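Local coordinates for RNA-binding protein RO60 (Deinococcus radiodurans, PDB 2NVO) that binds small RNAs that accumulate during recovery from ultraviolet irradiation and contributes to the resistance of the bacterium to that radiation, at residues A80-A83 and L84-T87; P114-A117 and D118-A121; A199-A202 and V203-F206; L271-L274 and L275-L278; P289-S292 and A293-Q296. All coordinates share one frame; numbering follows the deposited sequence.

Interaction 1 (A80-A83 and L84-T87); sequences AALA and LRVT
R85 folds back over L82 on the first two turns of helix 80-93. Its CB lies 3.6 Å from A81 O and almost as near to L82 O. CG starts away from the backbone N (chi1 157°) and CD continues the extended line; a bend at chi3 (42°) then turns the chain back toward the N-terminal end. CZ comes to 3.9 Å from L82 CB. At the tip, NH2 lies 3.8 Å from L82 CD1 and is modelled only 3.1 Å from L82 CB, with the guanidinium oblique to that carbon. So short an approach is doubtful, the more so because both chi angles of L82 lie off the usual staggered values. L82 CD1 also meets V86 CG2 at 4.3 Å. On another flank of the helix, T87 OG1 donates to A83 O at 2.8 Å while T87 N bonds to the same oxygen at 3.0 Å; the two donors reach it from opposite faces of the carbonyl plane. V86 packs on helix 40-50, A83 and L84 on helix 100-112, and T87 touches both. In this helical part of the TROVE domain the firm element is the pair of bonds to A83 O: the buried hydroxyl of T87 is satisfied inside its own helix and can therefore sit among apolar neighbours, whereas the charged end of R85 stays on the exposed flank.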
# COMPACT_ATOMS: atom_id res chain seq x y z
N ALA A 80 28.93 1.12 0.76
CA ALA A 80 27.97 0.23 0.11
C ALA A 80 27.55 -0.92 1.03
O ALA A 80 26.44 -1.44 0.91
CB ALA A 80 28.54 -0.31 -1.19
N ALA A 81 28.43 -1.31 1.94
CA ALA A 81 28.14 -2.43 2.83
C ALA A 81 27.00 -2.12 3.79
O ALA A 81 26.14 -2.97 4.04
CB ALA A 81 29.40 -2.86 3.59
N LEU A 82 26.99 -0.92 4.35
CA LEU A 82 25.92 -0.58 5.28
C LEU A 82 24.65 -0.23 4.49
O LEU A 82 23.54 -0.56 4.92
CB LEU A 82 26.33 0.53 6.25
CG LEU A 82 25.69 1.92 6.20
CD1 LEU A 82 25.42 2.42 7.60
CD2 LEU A 82 26.56 2.90 5.44
N ALA A 83 24.82 0.41 3.34
CA ALA A 83 23.70 0.66 2.44
C ALA A 83 22.95 -0.65 2.22
O ALA A 83 21.73 -0.69 2.28
CB ALA A 83 24.20 1.21 1.11
N LEU A 84 23.71 -1.72 2.01
CA LEU A 84 23.15 -3.04 1.75
C LEU A 84 22.51 -3.65 3.00
O LEU A 84 21.45 -4.27 2.92
CB LEU A 84 24.24 -3.97 1.24
CG LEU A 84 23.94 -4.95 0.11
CD1 LEU A 84 24.82 -6.19 0.25
CD2 LEU A 84 22.47 -5.34 0.06
N ARG A 85 23.16 -3.49 4.14
CA ARG A 85 22.62 -4.04 5.38
C ARG A 85 21.32 -3.33 5.76
O ARG A 85 20.34 -3.97 6.14
CB ARG A 85 23.65 -3.94 6.52
CG ARG A 85 23.04 -3.97 7.92
CD ARG A 85 24.11 -3.98 9.01
NE ARG A 85 25.21 -3.07 8.72
CZ ARG A 85 25.30 -1.82 9.17
NH1 ARG A 85 24.35 -1.33 9.96
NH2 ARG A 85 26.34 -1.07 8.85
N VAL A 86 21.33 -2.01 5.65
CA VAL A 86 20.14 -1.19 5.89
C VAL A 86 19.00 -1.64 4.97
O VAL A 86 17.86 -1.83 5.40
CB VAL A 86 20.45 0.31 5.68
CG1 VAL A 86 19.20 1.16 5.86
CG2 VAL A 86 21.55 0.77 6.63
N THR A 87 19.32 -1.84 3.69
CA THR A 87 18.33 -2.24 2.70
C THR A 87 17.71 -3.60 3.00
O THR A 87 16.50 -3.77 2.89
CB THR A 87 18.91 -2.20 1.27
OG1 THR A 87 19.22 -0.85 0.95
CG2 THR A 87 17.90 -2.71 0.25

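Interaction 2 (P114-A117 and D118-A121); sequences PNAA and DRKA
R119 curls back along the first turn of helix 116-129, laying one face of its guanidinium against N115 O and A116 CA, each 3.7 Å from the plane and off toward the rim. The same N115 O accepts R119 N at 3.2 Å in a nearly straight bond (174°), so it meets both ends of this residue. A bend at chi3 (-57°) brings the guanidinium back to the turn. There a water accepts from R119 NH2 at 3.0 Å and donates to P114 O, and A113 O accepts from NH1, holding the group against the loop before the helix. A second water joins N115 N to D118 OD2, donating to the carboxylate at 2.8 Å. N115 stands at the N-cap without a capping bond from its side chain; its amide runs alongside the D118 carboxylate, the planes 20° apart and N115 OD1 3.6 Å from D118 OD2. K120 also folds back, its CE 3.1 Å from A116 O. The contact is the exposed N-terminal turn of helix 116-129, where two waters bridge loop and helix. D118 and A121 face helix 80-93, while R119 and K120 touch L152 of helix 151-163, placing this turn between the two.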
# COMPACT_ATOMS: atom_id res chain seq x y z
N PRO A 114 31.95 0.64 -5.39
CA PRO A 114 33.38 0.56 -5.71
C PRO A 114 33.98 -0.84 -5.53
O PRO A 114 34.83 -1.24 -6.32
CB PRO A 114 34.02 1.53 -4.70
CG PRO A 114 32.92 2.47 -4.33
CD PRO A 114 31.65 1.68 -4.39
N ASN A 115 33.53 -1.57 -4.52
CA ASN A 115 34.09 -2.87 -4.21
C ASN A 115 33.36 -4.04 -4.87
O ASN A 115 32.15 -4.00 -5.09
CB ASN A 115 34.16 -3.08 -2.70
CG ASN A 115 34.87 -1.95 -2.00
OD1 ASN A 115 34.81 -1.83 -0.77
ND2 ASN A 115 35.55 -1.10 -2.76
N ALA A 116 34.11 -5.09 -5.18
CA ALA A 116 33.55 -6.26 -5.85
C ALA A 116 32.75 -7.12 -4.89
O ALA A 116 31.76 -7.73 -5.27
CB ALA A 116 34.67 -7.07 -6.51
N ALA A 117 33.19 -7.17 -3.64
CA ALA A 117 32.49 -7.95 -2.62
C ALA A 117 31.11 -7.35 -2.33
O ALA A 117 30.17 -8.07 -1.99
CB ALA A 117 33.31 -8.02 -1.35
N ASP A 118 31.00 -6.04 -2.47
CA ASP A 118 29.74 -5.34 -2.22
C ASP A 118 28.78 -5.49 -3.41
O ASP A 118 27.62 -5.85 -3.23
CB ASP A 118 30.00 -3.87 -1.90
CG ASP A 118 30.59 -3.67 -0.51
OD1 ASP A 118 30.31 -4.50 0.38
OD2 ASP A 118 31.32 -2.69 -0.30
N ARG A 119 29.27 -5.22 -4.61
CA ARG A 119 28.49 -5.49 -5.81
C ARG A 119 27.99 -6.93 -5.82
O ARG A 119 26.88 -7.21 -6.25
CB ARG A 119 29.31 -5.21 -7.07
CG ARG A 119 29.69 -3.75 -7.26
CD ARG A 119 30.21 -3.48 -8.68
NE ARG A 119 31.36 -4.32 -9.01
CZ ARG A 119 32.63 -3.90 -9.00
NH1 ARG A 119 32.92 -2.65 -8.68
NH2 ARG A 119 33.60 -4.74 -9.32
N LYS A 120 28.83 -7.84 -5.35
CA LYS A 120 28.51 -9.26 -5.37
C LYS A 120 27.45 -9.61 -4.33
O LYS A 120 26.55 -10.43 -4.59
CB LYS A 120 29.78 -10.10 -5.15
CG LYS A 120 30.66 -10.23 -6.40
CD LYS A 120 31.82 -11.22 -6.20
CE LYS A 120 32.94 -10.63 -5.34
NZ LYS A 120 33.85 -11.68 -4.82
N ALA A 121 27.56 -9.01 -3.16
CA ALA A 121 26.61 -9.23 -2.08
C ALA A 121 25.22 -8.69 -2.45
O ALA A 121 24.20 -9.30 -2.13
CB ALA A 121 27.11 -8.59 -0.79
O HOH W 1 36.05 -3.57 -7.95
O HOH W 2 31.82 -0.76 -2.23

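Interaction 3 (A199-A202 and V203-F206); sequences ARNA and VLKF
V203 leans its CG1 over the carbonyl of R200 in helix 198-209, one of the helices of the horseshoe-shaped TROVE domain, within the region inferred by similarity to bind RNA. Four consecutive main-chain bonds of the alpha-helical i to i+4 pattern join the two turns; among them K205 N reaches N201 O at 2.9 Å and L204 N reaches R200 O at 3.0 Å. The van der Waals contacts of the branched side chains gather round R200 O. V203 CG1 occupies the crowded position between its backbone N and carbonyl carbon (chi1 66°), which turns it to R200 O; the modelled 2.9 Å between them is unusually close and its exact value doubtful. L204 CG stands 3.2 Å from that oxygen. One carbonyl thus accepts an amide and is flanked by two branched side chains. V203 and L204, both buried, also touch L169 of helix 166-175, and V203 and F206 reach I223 of helix 219-229. Polar groups of the first turn look elsewhere. R200 makes salt bridges through NE to D197 and through NH2 to D196, which hold the guanidinium at the start of its own helix; its NH1 donates to A164 O, tying it to the link between helices 151-163 and 166-175. N201 OD1 accepts from T195 N, which fixes the amide near the helix start too. K205 keeps an extended chain until chi4 and leads its amine away from the turn, so only its base meets the preceding residues. Between N201 and L204 the side chains pass at a slant, with N201 OD1 lying 4.2 Å from L204 CD1.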
# COMPACT_ATOMS: atom_id res chain seq x y z
N ALA A 199 12.37 -29.94 -15.65
CA ALA A 199 11.09 -29.25 -15.53
C ALA A 199 11.30 -27.74 -15.57
O ALA A 199 10.71 -27.04 -16.38
CB ALA A 199 10.38 -29.66 -14.24
N ARG A 200 12.17 -27.26 -14.69
CA ARG A 200 12.44 -25.83 -14.62
C ARG A 200 13.09 -25.29 -15.89
O ARG A 200 12.77 -24.18 -16.32
CB ARG A 200 13.26 -25.49 -13.39
CG ARG A 200 12.43 -25.50 -12.13
CD ARG A 200 13.19 -24.87 -11.00
NE ARG A 200 14.48 -25.51 -10.81
CZ ARG A 200 15.41 -25.08 -9.97
NH1 ARG A 200 15.19 -23.99 -9.25
NH2 ARG A 200 16.56 -25.73 -9.86
N ASN A 201 13.97 -26.08 -16.50
CA ASN A 201 14.59 -25.68 -17.77
C ASN A 201 13.53 -25.58 -18.86
O ASN A 201 13.64 -24.76 -19.77
CB ASN A 201 15.68 -26.67 -18.18
CG ASN A 201 16.96 -26.49 -17.40
OD1 ASN A 201 17.23 -25.41 -16.86
ND2 ASN A 201 17.77 -27.54 -17.32
N ALA A 202 12.52 -26.44 -18.75
CA ALA A 202 11.42 -26.46 -19.70
C ALA A 202 10.58 -25.19 -19.61
O ALA A 202 10.16 -24.64 -20.63
CB ALA A 202 10.56 -27.70 -19.47
N VAL A 203 10.35 -24.71 -18.38
CA VAL A 203 9.56 -23.49 -18.20
C VAL A 203 10.37 -22.26 -18.58
O VAL A 203 9.81 -21.26 -19.04
CB VAL A 203 9.00 -23.33 -16.77
CG1 VAL A 203 10.12 -23.12 -15.78
CG2 VAL A 203 8.04 -22.14 -16.70
N LEU A 204 11.68 -22.34 -18.39
CA LEU A 204 12.56 -21.25 -18.78
C LEU A 204 12.55 -21.16 -20.30
O LEU A 204 12.42 -20.06 -20.86
CB LEU A 204 13.98 -21.48 -18.24
CG LEU A 204 14.13 -21.33 -16.73
CD1 LEU A 204 15.55 -21.62 -16.26
CD2 LEU A 204 13.71 -19.94 -16.28
N LYS A 205 12.65 -22.31 -20.96
CA LYS A 205 12.57 -22.35 -22.41
C LYS A 205 11.24 -21.79 -22.91
O LYS A 205 11.21 -21.05 -23.89
CB LYS A 205 12.76 -23.78 -22.93
CG LYS A 205 12.99 -23.84 -24.44
CD LYS A 205 12.90 -25.27 -24.96
CE LYS A 205 13.08 -25.34 -26.47
NZ LYS A 205 14.52 -25.21 -26.88
N PHE A 206 10.15 -22.13 -22.22
CA PHE A 206 8.84 -21.64 -22.63
C PHE A 206 8.75 -20.12 -22.48
O PHE A 206 8.14 -19.45 -23.30
CB PHE A 206 7.72 -22.29 -21.82
CG PHE A 206 6.39 -21.60 -21.97
CD1 PHE A 206 5.55 -21.91 -23.03
CD2 PHE A 206 6.00 -20.63 -21.07
CE1 PHE A 206 4.34 -21.26 -23.18
CE2 PHE A 206 4.78 -19.98 -21.22
CZ PHE A 206 3.95 -20.30 -22.28

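Interaction 4 (L271-L274 and L275-L278); sequences LTWL and LRNL
L275 N bonds to L271 O at 2.8 Å and R276 N to T272 O, each four residues back, but N277 N bonds three residues back, to L274 O, from well above the carbonyl plane. The N277 side chain serves the carbonyl in between: its ND2 donates to W273 O at 2.7 Å (161°), the acceptor lying close to the amide plane, and so takes the part a backbone N-H would play. The same amide stacks on the indole, the planes 22° apart, with ND2 3.1 Å from W273 CE2 and N277 CB 3.7 Å from the centroid of the six-membered ring, making a CH-pi contact over its face. N280 ND2 donates to N277 OD1, so the amide is held at both ends. The R276 side chain crosses that of W273 at about a right angle, the guanidinium plane 69° from the ring and NH1 oblique to it, 3.6 Å from W273 CD1. On the other flank L271 CD1 meets L275 CG, and L274 CD1 meets L278 CD2 at 4.1 Å. W273 also packs on Y262, A265 and M266 of helix 259-266, while the leucines face helix 292-302. This layered packing of successive helices is that of the HEAT-like repeats of the TROVE domain.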
# COMPACT_ATOMS: atom_id res chain seq x y z
N LEU A 271 -10.56 -12.70 1.06
CA LEU A 271 -11.40 -11.58 1.44
C LEU A 271 -11.00 -10.27 0.77
O LEU A 271 -11.86 -9.49 0.35
CB LEU A 271 -11.39 -11.43 2.97
CG LEU A 271 -12.36 -10.44 3.61
CD1 LEU A 271 -13.75 -10.49 2.97
CD2 LEU A 271 -12.44 -10.72 5.11
N THR A 272 -9.71 -10.02 0.68
CA THR A 272 -9.22 -8.82 0.02
C THR A 272 -9.78 -8.72 -1.40
O THR A 272 -10.34 -7.69 -1.78
CB THR A 272 -7.69 -8.80 -0.02
OG1 THR A 272 -7.19 -9.07 1.30
CG2 THR A 272 -7.20 -7.43 -0.48
N TRP A 273 -9.64 -9.81 -2.16
CA TRP A 273 -10.20 -9.90 -3.50
C TRP A 273 -11.68 -9.59 -3.47
O TRP A 273 -12.19 -8.79 -4.28
CB TRP A 273 -10.00 -11.31 -4.08
CG TRP A 273 -10.47 -11.45 -5.51
CD1 TRP A 273 -9.72 -11.28 -6.64
CD2 TRP A 273 -11.80 -11.76 -5.96
NE1 TRP A 273 -10.50 -11.47 -7.76
CE2 TRP A 273 -11.77 -11.77 -7.37
CE3 TRP A 273 -13.01 -12.05 -5.31
CZ2 TRP A 273 -12.91 -12.04 -8.14
CZ3 TRP A 273 -14.13 -12.31 -6.07
CH2 TRP A 273 -14.07 -12.31 -7.48
N LEU A 274 -12.38 -10.24 -2.55
CA LEU A 274 -13.82 -10.09 -2.42
C LEU A 274 -14.20 -8.63 -2.19
O LEU A 274 -15.17 -8.12 -2.77
CB LEU A 274 -14.35 -10.97 -1.28
CG LEU A 274 -15.87 -10.96 -1.19
CD1 LEU A 274 -16.46 -11.33 -2.54
CD2 LEU A 274 -16.39 -11.89 -0.10
N LEU A 275 -13.45 -7.96 -1.32
CA LEU A 275 -13.73 -6.56 -1.00
C LEU A 275 -13.67 -5.66 -2.23
O LEU A 275 -14.56 -4.84 -2.45
CB LEU A 275 -12.78 -6.07 0.09
CG LEU A 275 -13.15 -6.60 1.47
CD1 LEU A 275 -12.04 -6.34 2.48
CD2 LEU A 275 -14.46 -6.00 1.91
N ARG A 276 -12.65 -5.84 -3.06
CA ARG A 276 -12.54 -5.00 -4.25
C ARG A 276 -13.36 -5.49 -5.44
O ARG A 276 -13.33 -4.87 -6.50
CB ARG A 276 -11.08 -4.78 -4.66
CG ARG A 276 -10.30 -6.03 -4.97
CD ARG A 276 -8.98 -5.67 -5.67
NE ARG A 276 -7.91 -6.59 -5.27
CZ ARG A 276 -7.58 -7.70 -5.93
NH1 ARG A 276 -8.22 -8.04 -7.05
NH2 ARG A 276 -6.60 -8.47 -5.47
N ASN A 277 -14.11 -6.58 -5.27
CA ASN A 277 -14.83 -7.15 -6.40
C ASN A 277 -16.35 -7.20 -6.27
O ASN A 277 -17.03 -7.73 -7.16
CB ASN A 277 -14.25 -8.53 -6.76
CG ASN A 277 -12.98 -8.43 -7.59
OD1 ASN A 277 -13.03 -8.16 -8.78
ND2 ASN A 277 -11.84 -8.66 -6.96
N LEU A 278 -16.88 -6.63 -5.20
CA LEU A 278 -18.32 -6.57 -5.00
C LEU A 278 -19.07 -5.93 -6.19
O LEU A 278 -20.12 -6.41 -6.62
CB LEU A 278 -18.65 -5.86 -3.68
CG LEU A 278 -18.03 -6.55 -2.45
CD1 LEU A 278 -18.22 -5.69 -1.22
CD2 LEU A 278 -18.67 -7.94 -2.23

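Interaction 5 (P289-S292 and A293-Q296); sequences PNDS and ATVQ
D291 and T294 share a water at the start of helix 292-302, in the helical repeats of the TROVE domain. D291 occupies the N-cap position, but its side chain makes no capping bond. With CG swung away from the backbone N (chi1 174°), its carboxylate passes T294 at a slant, OD2 remaining 3.6 Å from T294 OG1. The first turn is held unevenly. D291 O receives two weak bonds, from T294 N and V295 N, both at 3.5 Å; the first is strongly bent and the second nearly straight. One residue on, S292 O accepts Q296 N at 2.8 Å (164°), the first strong bond of the helix among these residues. The firmer part is that of V295, the buried residue of the turn: its CG2 lies 3.6 Å from D291 O, and its side chain packs on L287 and on R342 of helix 341-354. T294 adds a contact with V286. S292 and A293 are the exposed residues of the turn, and their side chains touch little of it beyond the adjoining backbone. At the polar margin, the water donates to D291 OD1 at 2.6 Å and hydrogen-bonds T294 OG1 at 2.7 Å.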
# COMPACT_ATOMS: atom_id res chain seq x y z
N PRO A 289 -30.15 -8.17 -5.21
CA PRO A 289 -31.04 -8.00 -4.06
C PRO A 289 -32.11 -9.09 -3.89
O PRO A 289 -32.73 -9.16 -2.82
CB PRO A 289 -31.71 -6.65 -4.34
CG PRO A 289 -31.50 -6.43 -5.81
CD PRO A 289 -30.14 -6.96 -6.04
N ASN A 290 -32.33 -9.91 -4.90
CA ASN A 290 -33.34 -10.96 -4.80
C ASN A 290 -32.75 -12.37 -4.90
O ASN A 290 -33.49 -13.34 -5.06
CB ASN A 290 -34.45 -10.75 -5.84
CG ASN A 290 -35.40 -9.62 -5.48
OD1 ASN A 290 -35.99 -9.59 -4.39
ND2 ASN A 290 -35.58 -8.68 -6.40
N ASP A 291 -31.42 -12.47 -4.79
CA ASP A 291 -30.71 -13.76 -4.88
C ASP A 291 -29.99 -14.13 -3.57
O ASP A 291 -28.75 -14.13 -3.49
CB ASP A 291 -29.72 -13.75 -6.04
CG ASP A 291 -28.87 -14.98 -6.07
OD1 ASP A 291 -29.29 -15.99 -5.47
OD2 ASP A 291 -27.78 -14.97 -6.67
N SER A 292 -30.78 -14.49 -2.57
CA SER A 292 -30.31 -14.58 -1.19
C SER A 292 -29.13 -15.51 -0.89
O SER A 292 -28.35 -15.20 0.02
CB SER A 292 -31.47 -14.88 -0.26
OG SER A 292 -32.35 -13.77 -0.22
N ALA A 293 -29.00 -16.64 -1.58
CA ALA A 293 -27.95 -17.59 -1.22
C ALA A 293 -26.54 -17.01 -1.35
O ALA A 293 -25.70 -17.16 -0.45
CB ALA A 293 -28.07 -18.88 -2.04
N THR A 294 -26.27 -16.38 -2.49
CA THR A 294 -24.96 -15.80 -2.72
C THR A 294 -24.77 -14.59 -1.82
O THR A 294 -23.71 -14.40 -1.26
CB THR A 294 -24.77 -15.37 -4.19
OG1 THR A 294 -24.94 -16.51 -5.04
CG2 THR A 294 -23.38 -14.81 -4.39
N VAL A 295 -25.82 -13.78 -1.69
CA VAL A 295 -25.83 -12.63 -0.77
C VAL A 295 -25.43 -13.05 0.65
O VAL A 295 -24.53 -12.45 1.25
CB VAL A 295 -27.19 -11.94 -0.76
CG1 VAL A 295 -27.34 -11.03 0.45
CG2 VAL A 295 -27.40 -11.14 -2.05
N GLN A 296 -26.07 -14.09 1.19
CA GLN A 296 -25.74 -14.52 2.54
C GLN A 296 -24.31 -15.02 2.61
O GLN A 296 -23.60 -14.76 3.58
CB GLN A 296 -26.69 -15.61 3.07
CG GLN A 296 -26.55 -15.80 4.59
CD GLN A 296 -26.83 -14.53 5.37
OE1 GLN A 296 -26.15 -14.23 6.36
NE2 GLN A 296 -27.81 -13.75 4.92
O HOH W 3 -27.29 -17.61 -5.73

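All five are local contacts within or at the start of helices of the TROVE domain, spread along its horseshoe. Interactions 1 and 2 touch: L84 CD1 meets A121 CB at 3.5 Å and A81 CB meets D118 OD1 at 3.7 Å, joining helix 80-93 to helix 116-129. Interactions 4 and 5 sit on consecutive helices, centres about 17 Å apart and nearest atoms about 8 Å apart. Interaction 3 is remote from both pairs, its centre about 31 Å from that of interaction 2 and about 34 Å from that of interaction 4. Interactions 2 and 5 are about 60 Å apart between centres; interactions 1 and 5, first and last along the chain, about 54 Å. None lies at the calcium site of S372, S374 and E467 in the VWFA-like domain.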